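Local coordinates for cyclic nucleotide-binding domain (CNMP-BD) protein (Geobacter metallireducens, PDB 3MDP) that probably binds a cyclic nucleotide or similar small ligand in a double-stranded beta-helix domain, and may act in transcription regulation, at residues D24-I28 against R114-M118; G56-Y62 against S97-K103. All blocks are in the same frame, centred on the assembly; numbering follows the deposited sequence.

Interaction 1: residues D24-I28 against R114-M118; sequences DIALI and RLREM
I28 and M118 meet through the methyl end of one and the selenium of the other. I28 CD1 lies 3.7 Å from SE of M118, a selenomethionine, and the two side chains run antiparallel where they pass. I28 CG1 sits between its backbone N and carbonyl carbon (chi1 60°), which sends CD1 toward helix 112-121. There CD1 also touches R114 CB at 3.7 Å and L115 CD2 at 3.9 Å. The second branch of I28 packs on the same arginine, with CG2 3.8 Å from R114 CG. R114 therefore offers only the aliphatic base of its side chain. Its chain bends at chi2 (-58°) and carries the guanidinium away, where NH1 forms an in-plane salt bridge to E117 OE1 at 2.7 Å. The M118 chain turns at its last torsion, and CE comes to 4.0 Å from D24 CB. I25 is a looser neighbour, its CG1 4.3 Å from L115 CD2. No hydrogen bond joins the two segments. Cutting I28 back to an alanine is likely to open a gap between R114 CB and the selenium of M118, and to leave L115 CD2 without its nearest partner across the contact. The contact packs helix 19-27 and I28 against helix 112-121. I25, I28 and L115 also rest on I110 of strand 105-111, while L115 reaches L129 and M118 reaches L125, both on helix 123-139.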
ATOM      1  N   ASP A  24      -8.859  21.336  -0.568  1.00 11.11           N
ATOM      2  CA  ASP A  24      -8.045  21.241   0.642  1.00 11.30           C
ATOM      3  C   ASP A  24      -6.636  20.755   0.348  1.00 11.14           C
ATOM      4  O   ASP A  24      -5.672  21.362   0.814  1.00 11.45           O
ATOM      5  CB  ASP A  24      -8.714  20.357   1.698  1.00 12.88           C
ATOM      6  CG  ASP A  24      -9.831  21.087   2.438  1.00 13.93           C
ATOM      7  OD1 ASP A  24      -9.741  22.325   2.610  1.00 13.25           O
ATOM      8  OD2 ASP A  24     -10.810  20.433   2.852  1.00 17.10           O
ATOM      9  N   ILE A  25      -6.500  19.694  -0.453  1.00 12.81           N
ATOM     10  CA  ILE A  25      -5.167  19.173  -0.799  1.00 14.38           C
ATOM     11  C   ILE A  25      -4.395  20.194  -1.640  1.00 15.12           C
ATOM     12  O   ILE A  25      -3.205  20.398  -1.407  1.00 12.13           O
ATOM     13  CB  ILE A  25      -5.232  17.771  -1.507  1.00 18.18           C
ATOM     14  CG1 ILE A  25      -5.707  16.720  -0.520  1.00 19.90           C
ATOM     15  CG2 ILE A  25      -3.870  17.374  -2.073  1.00 19.40           C
ATOM     16  CD1 ILE A  25      -6.118  15.398  -1.143  1.00 26.99           C
ATOM     17  N   ALA A  26      -5.069  20.855  -2.584  1.00 14.41           N
ATOM     18  CA  ALA A  26      -4.436  21.918  -3.402  1.00 16.28           C
ATOM     19  C   ALA A  26      -3.793  23.024  -2.561  1.00 15.01           C
ATOM     20  O   ALA A  26      -2.684  23.517  -2.854  1.00 12.01           O
ATOM     21  CB  ALA A  26      -5.456  22.528  -4.382  1.00 18.08           C
ATOM     22  N   LEU A  27      -4.473  23.382  -1.476  1.00 14.31           N
ATOM     23  CA  LEU A  27      -4.019  24.434  -0.610  1.00 13.69           C
ATOM     24  C   LEU A  27      -2.652  24.109   0.001  1.00 13.63           C
ATOM     25  O   LEU A  27      -1.849  25.019   0.232  1.00 13.77           O
ATOM     26  CB  LEU A  27      -5.064  24.652   0.495  1.00 15.43           C
ATOM     27  CG  LEU A  27      -5.101  25.965   1.227  1.00 21.98           C
ATOM     28  CD1 LEU A  27      -5.229  27.162   0.253  1.00 21.63           C
ATOM     29  CD2 LEU A  27      -6.287  25.900   2.215  1.00 22.45           C
ATOM     30  N   ILE A  28      -2.394  22.821   0.258  1.00 10.78           N
ATOM     31  CA  ILE A  28      -1.122  22.382   0.850  1.00 13.70           C
ATOM     32  C   ILE A  28      -0.161  21.771  -0.200  1.00 14.20           C
ATOM     33  O   ILE A  28       0.748  20.998   0.118  1.00 15.43           O
ATOM     34  CB  ILE A  28      -1.374  21.379   2.036  1.00 14.55           C
ATOM     35  CG1 ILE A  28      -2.146  20.124   1.537  1.00 17.21           C
ATOM     36  CG2 ILE A  28      -2.047  22.114   3.175  1.00 16.60           C
ATOM     37  CD1 ILE A  28      -1.891  18.889   2.325  1.00 18.87           C
ATOM     38  N   ARG A 114       0.910  17.972   6.897  1.00 14.66           N
ATOM     39  CA  ARG A 114      -0.494  18.378   6.795  1.00 14.20           C
ATOM     40  C   ARG A 114      -1.395  17.222   6.437  1.00 15.75           C
ATOM     41  O   ARG A 114      -2.485  17.084   7.015  1.00 14.74           O
ATOM     42  CB  ARG A 114      -0.684  19.519   5.789  1.00 15.47           C
ATOM     43  CG  ARG A 114      -0.143  20.836   6.220  1.00 14.76           C
ATOM     44  CD  ARG A 114      -0.792  21.286   7.551  1.00 18.98           C
ATOM     45  NE  ARG A 114      -0.612  22.707   7.806  1.00 15.46           N
ATOM     46  CZ  ARG A 114      -0.791  23.307   8.991  1.00 10.85           C
ATOM     47  NH1 ARG A 114      -1.156  22.630  10.068  1.00 13.40           N
ATOM     48  NH2 ARG A 114      -0.609  24.610   9.089  1.00 15.03           N
ATOM     49  N   LEU A 115      -0.969  16.359   5.510  1.00 16.13           N
ATOM     50  CA  LEU A 115      -1.827  15.211   5.148  1.00 16.06           C
ATOM     51  C   LEU A 115      -2.054  14.314   6.343  1.00 14.74           C
ATOM     52  O   LEU A 115      -3.143  13.743   6.524  1.00 16.04           O
ATOM     53  CB  LEU A 115      -1.216  14.374   4.027  1.00 15.16           C
ATOM     54  CG  LEU A 115      -1.331  14.873   2.603  1.00 14.79           C
ATOM     55  CD1 LEU A 115      -0.590  13.909   1.672  1.00 18.23           C
ATOM     56  CD2 LEU A 115      -2.807  15.064   2.179  1.00 17.87           C
ATOM     57  N   ARG A 116      -1.006  14.135   7.129  1.00 16.25           N
ATOM     58  CA  ARG A 116      -1.117  13.326   8.341  1.00 15.24           C
ATOM     59  C   ARG A 116      -2.118  13.929   9.326  1.00 15.40           C
ATOM     60  O   ARG A 116      -2.936  13.191   9.880  1.00 15.50           O
ATOM     61  CB  ARG A 116       0.254  13.088   8.984  1.00 16.12           C
ATOM     62  CG  ARG A 116       1.103  12.109   8.183  1.00 15.38           C
ATOM     63  CD  ARG A 116       2.374  11.659   8.884  1.00 16.68           C
ATOM     64  NE  ARG A 116       3.337  12.741   9.125  1.00 16.23           N
ATOM     65  CZ  ARG A 116       4.288  13.153   8.292  1.00 17.03           C
ATOM     66  NH1 ARG A 116       4.444  12.619   7.086  1.00 13.29           N
ATOM     67  NH2 ARG A 116       5.085  14.147   8.667  1.00 19.23           N
ATOM     68  N   GLU A 117      -2.100  15.250   9.510  1.00 14.03           N
ATOM     69  CA  GLU A 117      -3.037  15.926  10.437  1.00 13.87           C
ATOM     70  C   GLU A 117      -4.453  15.740   9.974  1.00 16.16           C
ATOM     71  O   GLU A 117      -5.353  15.415  10.764  1.00 15.71           O
ATOM     72  CB  GLU A 117      -2.800  17.429  10.498  1.00 15.19           C
ATOM     73  CG  GLU A 117      -1.619  17.824  11.310  1.00 16.47           C
ATOM     74  CD  GLU A 117      -1.228  19.280  11.123  1.00 18.92           C
ATOM     75  OE1 GLU A 117      -1.997  20.098  10.561  1.00 13.19           O
ATOM     76  OE2 GLU A 117      -0.107  19.614  11.534  1.00 22.74           O
HETATM   77  N   MSE A 118      -4.635  15.954   8.677  1.00 17.40           N
HETATM   78  CA  MSE A 118      -5.943  15.927   8.056  1.00 19.59           C
HETATM   79  C   MSE A 118      -6.493  14.526   8.097  1.00 20.41           C
HETATM   80  O   MSE A 118      -7.674  14.337   8.345  1.00 19.89           O
HETATM   81  CB  MSE A 118      -5.854  16.428   6.605  1.00 19.84           C
HETATM   82  CG  MSE A 118      -5.420  17.894   6.512  1.00 20.75           C
HETATM   83 SE   MSE A 118      -4.659  18.398   4.787  0.75 19.29          SE
HETATM   84  CE  MSE A 118      -6.197  18.081   3.722  1.00 15.38           C
TER

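Interaction 2: residues G56-Y62 against S97-K103; sequences GGVELFY and SSARATK
Strands 58-61 and 98-101 are antiparallel neighbours at the middle of a four-stranded sheet in the double-stranded beta-helix, between strands 39-41 and 74-78. E59 with R100 and F61 with S98 are hydrogen-bonded pairs. V58 with A101 and L60 with A99 are non-hydrogen-bonded pairs. Beyond the E59 and F61 ladder, T102 N bonds to G57 O at 2.8 Å, coming from above the carbonyl plane. The E59, F61, S98 and R100 side chains share one face of the sheet. Here the R100 guanidinium lies flat on the F61 ring, with centres 3.8 Å apart and planes at 10°. This is also a cation-pi contact, with R100 CZ over the ring face. S98 CB takes the opposite ring face, 3.7 Å from the ring centroid, in a CH-pi contact. F61 CG lies between its backbone N and carbonyl carbon (chi1 68°), which turns the ring over the neighbouring strand. In one of two conformers of E59, OE1 lies at the guanidinium edge, 3.5 Å from R100 NH2, a long salt bridge. On the other face, L60 CD2 touches A99 CB at 3.5 Å, and A99 also packs on F84. S98 OG bonds to E43 N and to a water. The F61 face holds the guanidinium parallel to the ring. The E59 carboxylate adds a less certain partner at its edge and probably offsets part of its charge.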
ATOM      1  N   GLY A  56       8.582  13.924 -16.686  1.00 11.84           N
ATOM      2  CA  GLY A  56       9.922  13.398 -16.521  1.00  9.90           C
ATOM      3  C   GLY A  56       9.972  11.987 -15.973  1.00 11.36           C
ATOM      4  O   GLY A  56       9.119  11.140 -16.279  1.00 10.40           O
ATOM      5  N   GLY A  57      10.994  11.719 -15.172  1.00 12.39           N
ATOM      6  CA  GLY A  57      11.256  10.361 -14.738  1.00 11.71           C
ATOM      7  C   GLY A  57      11.943  10.416 -13.391  1.00 11.30           C
ATOM      8  O   GLY A  57      12.790  11.274 -13.156  1.00 11.64           O
ATOM      9  N   VAL A  58      11.595   9.466 -12.532  0.50  9.74           N
ATOM     10  CA  VAL A  58      12.198   9.343 -11.217  0.50  9.32           C
ATOM     11  C   VAL A  58      12.632   7.911 -10.964  0.50 10.49           C
ATOM     12  O   VAL A  58      11.933   6.950 -11.324  0.50 10.20           O
ATOM     13  CB  VAL A  58      11.244   9.827 -10.111  0.50  8.21           C
ATOM     14  CG1 VAL A  58      11.662   9.276  -8.725  0.50  6.56           C
ATOM     15  CG2 VAL A  58      11.183  11.359 -10.098  0.50  8.47           C
ATOM     16  N   GLU A  59      13.813   7.772 -10.376  0.50 12.06           N
ATOM     17  CA  GLU A  59      14.281   6.477  -9.902  0.50 12.65           C
ATOM     18  C   GLU A  59      14.266   6.434  -8.377  0.50 12.78           C
ATOM     19  O   GLU A  59      14.740   7.362  -7.705  0.50 10.57           O
ATOM     20  CB  GLU A  59      15.682   6.188 -10.432  0.50 13.86           C
ATOM     21  CG  GLU A  59      15.668   5.601 -11.836  0.50 15.58           C
ATOM     22  CD  GLU A  59      17.021   5.102 -12.292  0.50 17.69           C
ATOM     23  OE1 GLU A  59      17.971   5.117 -11.473  0.50 22.43           O
ATOM     24  OE2 GLU A  59      17.129   4.693 -13.466  0.50 11.95           O
ATOM     25  N   LEU A  60      13.697   5.365  -7.825  1.00 13.78           N
ATOM     26  CA  LEU A  60      13.777   5.152  -6.402  1.00 14.08           C
ATOM     27  C   LEU A  60      14.913   4.178  -6.236  1.00 14.64           C
ATOM     28  O   LEU A  60      14.965   3.151  -6.926  1.00 11.43           O
ATOM     29  CB  LEU A  60      12.463   4.573  -5.893  1.00 14.66           C
ATOM     30  CG  LEU A  60      11.244   5.446  -6.170  1.00 17.58           C
ATOM     31  CD1 LEU A  60      10.029   4.812  -5.535  1.00 17.41           C
ATOM     32  CD2 LEU A  60      11.481   6.930  -5.661  1.00 11.78           C
ATOM     33  N   PHE A  61      15.828   4.491  -5.325  1.00 15.57           N
ATOM     34  CA  PHE A  61      17.048   3.715  -5.183  1.00 16.90           C
ATOM     35  C   PHE A  61      17.605   3.725  -3.763  1.00 19.07           C
ATOM     36  O   PHE A  61      17.187   4.516  -2.920  1.00 15.13           O
ATOM     37  CB  PHE A  61      18.099   4.279  -6.143  1.00 16.95           C
ATOM     38  CG  PHE A  61      18.583   5.655  -5.768  1.00 18.57           C
ATOM     39  CD1 PHE A  61      17.820   6.784  -6.070  1.00 17.24           C
ATOM     40  CD2 PHE A  61      19.783   5.827  -5.099  1.00 18.43           C
ATOM     41  CE1 PHE A  61      18.260   8.057  -5.706  1.00 16.94           C
ATOM     42  CE2 PHE A  61      20.228   7.100  -4.743  1.00 18.97           C
ATOM     43  CZ  PHE A  61      19.474   8.205  -5.044  1.00 16.64           C
ATOM     44  N   TYR A  62      18.555   2.827  -3.527  1.00 25.67           N
ATOM     45  CA  TYR A  62      19.431   2.858  -2.338  1.00 30.82           C
ATOM     46  C   TYR A  62      20.824   3.409  -2.679  1.00 34.17           C
ATOM     47  O   TYR A  62      21.417   3.030  -3.702  1.00 32.78           O
ATOM     48  CB  TYR A  62      19.621   1.464  -1.770  1.00 30.05           C
ATOM     49  CG  TYR A  62      18.341   0.697  -1.533  1.00 32.95           C
ATOM     50  CD1 TYR A  62      17.237   1.303  -0.948  1.00 30.58           C
ATOM     51  CD2 TYR A  62      18.256  -0.653  -1.855  1.00 36.75           C
ATOM     52  CE1 TYR A  62      16.077   0.597  -0.720  1.00 31.48           C
ATOM     53  CE2 TYR A  62      17.098  -1.379  -1.622  1.00 38.11           C
ATOM     54  CZ  TYR A  62      16.017  -0.750  -1.054  1.00 36.94           C
ATOM     55  OH  TYR A  62      14.880  -1.473  -0.820  1.00 38.57           O
ATOM     56  N   SER A  97      13.452   4.674   0.600  1.00 13.29           N
ATOM     57  CA  SER A  97      14.398   4.743  -0.498  1.00 13.70           C
ATOM     58  C   SER A  97      14.661   6.197  -0.802  1.00 14.82           C
ATOM     59  O   SER A  97      13.923   7.061  -0.347  1.00 16.24           O
ATOM     60  CB  SER A  97      13.821   4.002  -1.716  1.00 16.19           C
ATOM     61  OG  SER A  97      12.690   4.673  -2.234  1.00 20.70           O
ATOM     62  N   SER A  98      15.725   6.473  -1.552  1.00 15.31           N
ATOM     63  CA  SER A  98      15.958   7.789  -2.083  1.00 15.29           C
ATOM     64  C   SER A  98      15.267   7.899  -3.437  1.00 16.81           C
ATOM     65  O   SER A  98      14.902   6.881  -4.030  1.00 15.30           O
ATOM     66  CB  SER A  98      17.454   8.068  -2.212  1.00 16.70           C
ATOM     67  OG  SER A  98      18.098   7.954  -0.948  1.00 13.49           O
ATOM     68  N   ALA A  99      15.068   9.143  -3.893  1.00 14.98           N
ATOM     69  CA  ALA A  99      14.502   9.449  -5.207  1.00 14.71           C
ATOM     70  C   ALA A  99      15.378  10.436  -5.981  1.00 14.62           C
ATOM     71  O   ALA A  99      15.797  11.480  -5.450  1.00 15.17           O
ATOM     72  CB  ALA A  99      13.095   9.997  -5.079  1.00 11.20           C
ATOM     73  N   ARG A 100      15.644  10.112  -7.244  1.00 13.21           N
ATOM     74  CA  ARG A 100      16.376  11.022  -8.100  1.00 13.67           C
ATOM     75  C   ARG A 100      15.711  11.180  -9.457  1.00 13.00           C
ATOM     76  O   ARG A 100      15.096  10.228  -9.999  1.00 12.07           O
ATOM     77  CB  ARG A 100      17.832  10.587  -8.248  1.00 16.23           C
ATOM     78  CG  ARG A 100      18.060   9.255  -8.944  1.00 18.42           C
ATOM     79  CD  ARG A 100      19.529   8.928  -9.014  1.00 20.71           C
ATOM     80  NE  ARG A 100      19.687   7.516  -9.329  1.00 23.96           N
ATOM     81  CZ  ARG A 100      20.647   6.725  -8.858  1.00 31.73           C
ATOM     82  NH1 ARG A 100      21.607   7.192  -8.059  1.00 35.61           N
ATOM     83  NH2 ARG A 100      20.644   5.442  -9.198  1.00 33.98           N
ATOM     84  N   ALA A 101      15.854  12.386  -9.998  1.00 13.09           N
ATOM     85  CA  ALA A 101      15.349  12.727 -11.312  1.00 12.07           C
ATOM     86  C   ALA A 101      16.237  12.086 -12.385  1.00 11.82           C
ATOM     87  O   ALA A 101      17.465  12.211 -12.348  1.00 12.64           O
ATOM     88  CB  ALA A 101      15.295  14.244 -11.483  1.00 12.34           C
ATOM     89  N   THR A 102      15.624  11.395 -13.343  1.00 12.41           N
ATOM     90  CA  THR A 102      16.388  10.820 -14.467  1.00 13.40           C
ATOM     91  C   THR A 102      16.201  11.628 -15.745  1.00 14.35           C
ATOM     92  O   THR A 102      16.861  11.364 -16.742  1.00 12.96           O
ATOM     93  CB  THR A 102      15.976   9.372 -14.720  1.00 14.08           C
ATOM     94  OG1 THR A 102      14.587   9.344 -15.032  1.00 13.71           O
ATOM     95  CG2 THR A 102      16.209   8.545 -13.475  1.00 15.53           C
ATOM     96  N   LYS A 103      15.286  12.591 -15.705  1.00 15.51           N
ATOM     97  CA  LYS A 103      15.064  13.558 -16.774  1.00 16.90           C
ATOM     98  C   LYS A 103      14.589  14.818 -16.074  1.00 11.94           C
ATOM     99  O   LYS A 103      14.398  14.813 -14.862  1.00 14.87           O
ATOM    100  CB  LYS A 103      13.968  13.131 -17.781  1.00 19.85           C
ATOM    101  CG  LYS A 103      13.556  11.713 -17.810  1.00 26.40           C
ATOM    102  CD  LYS A 103      12.678  11.456 -19.048  1.00 30.21           C
ATOM    103  CE  LYS A 103      12.091  10.053 -19.037  1.00 37.11           C
ATOM    104  NZ  LYS A 103      11.653   9.597 -20.402  1.00 36.10           N
TER
HETATM  105  O   HOH W   1      19.229   5.495  -0.289  1.00 26.23           O

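Interaction 1 and interaction 2 lie on opposite sides of the chain's centre. Their centres are 24 Å apart and their nearest atoms about 13 Å. Along the chain, 56-62 and 97-103 are nested inside the loop closed by 24-28 and 114-118. One contact is helix packing beside the barrel; the other is strand pairing within it. Interaction 2 is nearer the succinate site: the S97 side chain is about 3 Å from a bound succinate, and that of L60 about 4 Å from the side chain of R140, a residue seen to bind succinate. The side chain of L115 in interaction 1 is about 9 Å from G85, another such residue. The succinate probably came from the crystallisation liquor but may mark the ligand pocket.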